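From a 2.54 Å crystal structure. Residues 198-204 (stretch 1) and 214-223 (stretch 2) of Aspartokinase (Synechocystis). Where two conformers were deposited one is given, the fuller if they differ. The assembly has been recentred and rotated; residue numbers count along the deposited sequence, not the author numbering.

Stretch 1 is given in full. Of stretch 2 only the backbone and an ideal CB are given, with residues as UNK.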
# COMPACT_ATOMS: atom_id res chain seq x y z
N THR A 198 -18.56 30.27 -12.29
CA THR A 198 -19.51 29.70 -11.34
C THR A 198 -19.46 28.18 -11.36
O THR A 198 -19.11 27.57 -12.37
CB THR A 198 -20.97 30.18 -11.55
OG1 THR A 198 -21.54 29.54 -12.70
CG2 THR A 198 -21.05 31.68 -11.70
N CYS A 199 -19.81 27.56 -10.24
CA CYS A 199 -19.92 26.12 -10.18
C CYS A 199 -20.77 25.64 -11.34
O CYS A 199 -20.36 24.75 -12.10
CB CYS A 199 -20.56 25.68 -8.85
SG CYS A 199 -19.49 25.97 -7.40
N ASP A 200 -21.95 26.23 -11.49
CA ASP A 200 -22.87 25.78 -12.52
C ASP A 200 -22.26 25.91 -13.91
O ASP A 200 -22.40 25.01 -14.74
CB ASP A 200 -24.21 26.51 -12.40
CG ASP A 200 -25.07 25.96 -11.29
OD1 ASP A 200 -24.94 24.76 -10.99
OD2 ASP A 200 -25.88 26.71 -10.72
N GLU A 201 -21.56 27.02 -14.14
CA GLU A 201 -20.88 27.23 -15.41
C GLU A 201 -19.81 26.18 -15.57
O GLU A 201 -19.64 25.63 -16.65
CB GLU A 201 -20.25 28.63 -15.47
CG GLU A 201 -21.26 29.76 -15.52
CD GLU A 201 -20.63 31.12 -15.41
OE1 GLU A 201 -21.29 32.11 -15.78
OE2 GLU A 201 -19.47 31.21 -14.96
N MET A 202 -19.09 25.90 -14.49
CA MET A 202 -17.98 24.96 -14.54
C MET A 202 -18.51 23.58 -14.88
O MET A 202 -17.88 22.82 -15.60
CB MET A 202 -17.25 24.94 -13.20
CG MET A 202 -15.97 24.09 -13.18
SD MET A 202 -14.69 24.68 -14.29
CE MET A 202 -14.64 23.38 -15.52
N LEU A 203 -19.68 23.27 -14.34
CA LEU A 203 -20.34 22.01 -14.63
C LEU A 203 -20.77 21.92 -16.10
O LEU A 203 -20.52 20.92 -16.77
CB LEU A 203 -21.53 21.78 -13.70
CG LEU A 203 -21.18 21.53 -12.22
CD1 LEU A 203 -22.41 21.53 -11.33
CD2 LEU A 203 -20.43 20.22 -12.04
N GLU A 204 -21.39 22.97 -16.62
CA GLU A 204 -21.82 22.94 -18.01
C GLU A 204 -20.63 22.97 -18.96
O GLU A 204 -20.73 22.52 -20.10
CB GLU A 204 -22.81 24.07 -18.34
CG GLU A 204 -24.20 23.89 -17.75
CD GLU A 204 -24.99 22.75 -18.39
OE1 GLU A 204 -24.41 21.94 -19.14
OE2 GLU A 204 -26.21 22.64 -18.13
N UNK A 214 -12.66 17.41 -11.21
CA UNK A 214 -13.77 16.49 -11.33
C UNK A 214 -15.11 17.15 -11.01
O UNK A 214 -15.31 17.72 -9.93
CB UNK A 214 -13.55 15.29 -10.41
N UNK A 215 -16.03 17.10 -11.98
CA UNK A 215 -17.36 17.71 -11.84
C UNK A 215 -18.05 17.43 -10.51
O UNK A 215 -18.67 18.34 -9.95
CB UNK A 215 -18.26 17.22 -12.97
N UNK A 216 -17.95 16.20 -10.00
CA UNK A 216 -18.61 15.82 -8.75
C UNK A 216 -18.16 16.71 -7.59
O UNK A 216 -18.94 17.01 -6.68
CB UNK A 216 -18.32 14.35 -8.43
N UNK A 217 -16.91 17.14 -7.65
CA UNK A 217 -16.33 17.96 -6.59
C UNK A 217 -16.79 19.42 -6.66
O UNK A 217 -17.08 20.06 -5.63
CB UNK A 217 -14.80 17.90 -6.66
N UNK A 218 -16.85 19.97 -7.87
CA UNK A 218 -17.37 21.32 -8.01
C UNK A 218 -18.84 21.37 -7.58
O UNK A 218 -19.29 22.36 -7.01
CB UNK A 218 -17.21 21.81 -9.45
N UNK A 219 -19.57 20.28 -7.82
CA UNK A 219 -20.96 20.17 -7.41
C UNK A 219 -21.13 20.05 -5.89
O UNK A 219 -22.11 20.54 -5.32
CB UNK A 219 -21.60 18.96 -8.10
N UNK A 220 -20.19 19.38 -5.24
CA UNK A 220 -20.23 19.30 -3.78
C UNK A 220 -19.94 20.68 -3.21
O UNK A 220 -20.66 21.14 -2.34
CB UNK A 220 -19.23 18.27 -3.25
N UNK A 221 -18.93 21.35 -3.76
CA UNK A 221 -18.60 22.72 -3.35
C UNK A 221 -19.79 23.66 -3.48
O UNK A 221 -20.10 24.41 -2.55
CB UNK A 221 -17.43 23.25 -4.18
N UNK A 222 -20.47 23.62 -4.63
CA UNK A 222 -21.64 24.47 -4.80
C UNK A 222 -22.65 24.19 -3.71
O UNK A 222 -23.22 25.12 -3.12
CB UNK A 222 -22.27 24.26 -6.18
N UNK A 223 -22.90 22.91 -3.43
CA UNK A 223 -23.95 22.55 -2.49
C UNK A 223 -23.64 22.89 -1.02
O UNK A 223 -24.57 23.03 -0.23
CB UNK A 223 -24.23 21.05 -2.61

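The two segments form a nearly antiparallel helix pair, with axes 9.3 Å apart at closest approach and N-to-C directions at 162°, so the start of the second helix lies beside Leu 203 and its later turns approach Cys 199.

Position 214 immediately precedes the helix, and nothing of the first stretch lies within 5.5 Å of its ideal CB. An N-cap commonly carries Ser, Thr, Asp or Asn, but little here restricts the choice. The residue is His 214; its carbonyl O accepts from the backbone N of position 217 at 2.8 Å.

At position 215, phi is -46° and the first turn of a helix requires no amide donor, which admits proline as well as small or apolar residues. The CB points sideways, 3.8 Å from Leu 203 CD2. Pro 215 fills the site: its CB packs 4.0 Å from Leu 203 CD2, and its carbonyl O lies 3.3 Å from the same methyl.

Positions 216 and 217 direct CA-to-CB away from the first helix, which therefore says little about their identity; any good helix former would serve. They are Arg 216 and Ala 217, and neither touches the first stretch.

Position 218 points toward the first helix, its CA 5.9 Å from the CA of Cys 199. The ideal CB sits 4.4 Å from Leu 203 CD2 and 4.5 Å from Met 202 CG, an apolar setting suited to Val, Ala, Ile or Leu, provided a longer chain found room. Val 218, with chi1 in p, spreads its two methyls over this surface. CG2 approaches Cys 199 CB at 3.7 Å and Met 202 CB at 4.1 Å, whereas CG1 meets Leu 203 CD2 at 3.5 Å.

Position 219 points sideways, its ideal CB 4.2 Å from Leu 203 CD1. An aliphatic base is favored, but the chain beyond could be polar. Glu 219 offers its CB to Leu 203 CD1 at 4.1 Å and hydrogen-bonds through its carboxylate elsewhere in the structure.

Position 220 is out of reach and could hold many residues; it is Ile 220. Position 221 points sideways, with Cys 199 SG 4.7 Å from its ideal CB; a small residue suits it, and Ala 221 makes no close contact.

Position 222 faces the first helix. Its ideal CB is only 3.5 Å from Cys 199 CB, leaving little room beside it, so a small residue or an unbranched chain leading past the cysteine would suit, and the carboxylate of Asp 200 favors Lys or Arg. Arg 222, t at chi1 and chi2, donates from NH1 to Asp 200 OD1 at 2.8 Å, a salt bridge at the guanidinium edge. NH1 also lies 3.6 Å from Leu 203 CD1, helping enclose that leucine as a knob among Pro 215, Val 218, Glu 219 and Arg 222.

Position 223 points sideways without touching the first stretch, so polar residues are plausible. Asn 223 OD1 accepts from Arg 222 NE at 3.1 Å and Arg 222 NH2 at 3.0 Å.

Stretch 2 (214-223) HPRAVEIARN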
# COMPACT_ATOMS: atom_id res chain seq x y z
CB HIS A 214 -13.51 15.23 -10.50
CG HIS A 214 -12.49 14.31 -11.10
ND1 HIS A 214 -11.14 14.43 -10.87
CD2 HIS A 214 -12.63 13.27 -11.96
CE1 HIS A 214 -10.49 13.50 -11.54
NE2 HIS A 214 -11.37 12.78 -12.21
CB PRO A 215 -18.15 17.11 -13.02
CG PRO A 215 -17.11 16.95 -14.07
CD PRO A 215 -15.84 16.54 -13.33
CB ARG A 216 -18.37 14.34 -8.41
CG ARG A 216 -18.94 13.89 -7.06
CD ARG A 216 -19.97 12.78 -7.23
NE ARG A 216 -19.70 12.00 -8.43
CZ ARG A 216 -20.54 11.11 -8.97
NH1 ARG A 216 -21.72 10.88 -8.40
NH2 ARG A 216 -20.19 10.46 -10.07
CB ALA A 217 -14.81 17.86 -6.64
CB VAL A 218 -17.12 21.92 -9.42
CG1 VAL A 218 -17.34 20.89 -10.47
CG2 VAL A 218 -18.02 23.11 -9.66
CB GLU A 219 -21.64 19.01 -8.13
CG GLU A 219 -23.06 18.68 -7.65
CD GLU A 219 -23.69 17.60 -8.50
OE1 GLU A 219 -24.27 17.93 -9.56
OE2 GLU A 219 -23.57 16.41 -8.12
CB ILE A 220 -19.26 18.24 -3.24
CG1 ILE A 220 -19.84 16.84 -3.48
CG2 ILE A 220 -19.05 18.42 -1.74
CD1 ILE A 220 -18.78 15.77 -3.44
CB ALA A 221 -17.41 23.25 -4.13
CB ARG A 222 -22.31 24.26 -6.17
CG ARG A 222 -23.53 25.19 -6.40
CD ARG A 222 -24.48 24.69 -7.50
NE ARG A 222 -25.16 23.46 -7.11
CZ ARG A 222 -25.45 22.47 -7.95
NH1 ARG A 222 -25.10 22.55 -9.23
NH2 ARG A 222 -26.06 21.38 -7.51
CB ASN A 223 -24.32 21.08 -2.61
CG ASN A 223 -25.13 20.77 -3.87
OD1 ASN A 223 -25.61 21.66 -4.59
ND2 ASN A 223 -25.28 19.49 -4.14
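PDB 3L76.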